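Local coordinates for protein lamina-associated polypeptide 2 isoforms alpha/zeta (Mus musculus, PDB 2V0X) that forms a dimer through its coiled-coil carboxy-terminal domain and, as a component of the nuclear lamina, probably associates with lamin A and chromatin, at the interface of chains A and B. Numbering follows the deposited sequence. Chains: chain A/B, Lamina-associated polypeptide 2 isoforms alpha/zeta.

The interface of chains A and B. Residues chain A 194, 197-198; chain B 99, 103.
The side-chain amine nitrogen NZ of A:Lys197 is gripped from both chains, a worked example of how one long lysine side chain can join the ends of two helices and the loops beside them. Across the boundary it donates a hydrogen bond to the hydroxyl OG1 of B:Thr99, 3.2 Å away, the two side chains meeting tip to tip. From its own chain, the carboxylate oxygen OD1 of A:Asp198 accepts a bond from NZ at 3.0 Å, on the syn side and 26° out of the carboxylate plane. A longer salt bridge, 3.7 Å from NZ to OD2 of B:Asp103, brings in a second acidic group. The lysine chain runs extended as far as CE and then bends (chi4 68°), turning NZ toward A:Asp198 and B:Thr99 while CE sits off the tip of the carboxylate of B:Asp103, between its two oxygens and tilted out of its plane, 3.5 Å from CG. That carboxylate also positions the threonine: OG1 of B:Thr99 donates to OD2 of B:Asp103 at 2.8 Å, approaching from above the carboxylate plane, and can thus offer its oxygen to the lysine. The hydroxyl thus bridges the lysine and the aspartate, accepting from one and donating to the other, and the two carboxylates would probably help to keep the lysine charged. An alanine in place of A:Lys197 would probably leave the carboxylates of A:Asp198 and B:Asp103, which point at each other tip to tip, without their shared cation and open a gap beside B:Thr99. One turn back, A:Leu194 borders the polar cluster, its methyl CD2 lying 3.6 Å from the backbone O of B:Asp103. This small patch ties the loop just after helix 152-196 to the start of the partner's helix 100-146 and the residue before it, and its two-fold twin repeats the tie, helping to hold together the LAP2alpha dimer.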
loop_
_atom_site.group_PDB
_atom_site.type_symbol
_atom_site.label_atom_id
_atom_site.label_comp_id
_atom_site.label_asym_id
_atom_site.label_seq_id
_atom_site.Cartn_x
_atom_site.Cartn_y
_atom_site.Cartn_z
ATOM N N LEU A 194 -4.785 -18.345 -10.500
ATOM C CA LEU A 194 -3.657 -18.689 -11.367
ATOM C C LEU A 194 -3.122 -20.117 -11.164
ATOM O O LEU A 194 -2.885 -20.840 -12.132
ATOM C CB LEU A 194 -2.518 -17.691 -11.201
ATOM C CG LEU A 194 -1.337 -17.841 -12.160
ATOM C CD1 LEU A 194 -1.768 -17.554 -13.604
ATOM C CD2 LEU A 194 -0.227 -16.885 -11.756
ATOM N N LYS A 197 -5.748 -22.816 -12.503
ATOM C CA LYS A 197 -6.220 -22.714 -13.878
ATOM C C LYS A 197 -5.998 -23.885 -14.838
ATOM O O LYS A 197 -6.779 -24.054 -15.778
ATOM C CB LYS A 197 -5.714 -21.422 -14.528
ATOM C CG LYS A 197 -4.363 -21.542 -15.210
ATOM C CD LYS A 197 -3.998 -20.257 -15.925
ATOM C CE LYS A 197 -2.785 -20.440 -16.810
ATOM N NZ LYS A 197 -3.061 -21.322 -17.973
ATOM N N ASP A 198 -4.951 -24.678 -14.624
ATOM C CA ASP A 198 -4.661 -25.790 -15.533
ATOM C C ASP A 198 -4.935 -27.204 -15.029
ATOM O O ASP A 198 -4.899 -28.150 -15.815
ATOM C CB ASP A 198 -3.227 -25.695 -16.065
ATOM C CG ASP A 198 -3.028 -24.512 -17.007
ATOM O OD1 ASP A 198 -1.948 -23.888 -16.960
ATOM O OD2 ASP A 198 -3.955 -24.204 -17.793
ATOM N N THR B 99 1.700 -21.893 -21.377
ATOM C CA THR B 99 1.535 -20.530 -20.888
ATOM C C THR B 99 2.542 -20.215 -19.787
ATOM O O THR B 99 2.584 -19.093 -19.282
ATOM C CB THR B 99 0.115 -20.313 -20.339
ATOM O OG1 THR B 99 -0.208 -21.369 -19.424
ATOM C CG2 THR B 99 -0.898 -20.300 -21.473
ATOM N N ASP B 103 2.409 -17.163 -17.216
ATOM C CA ASP B 103 2.046 -17.541 -15.860
ATOM C C ASP B 103 3.090 -17.086 -14.832
ATOM O O ASP B 103 2.735 -16.536 -13.798
ATOM C CB ASP B 103 1.803 -19.052 -15.769
ATOM C CG ASP B 103 0.611 -19.511 -16.615
ATOM O OD1 ASP B 103 -0.145 -18.649 -17.129
ATOM O OD2 ASP B 103 0.437 -20.742 -16.772
#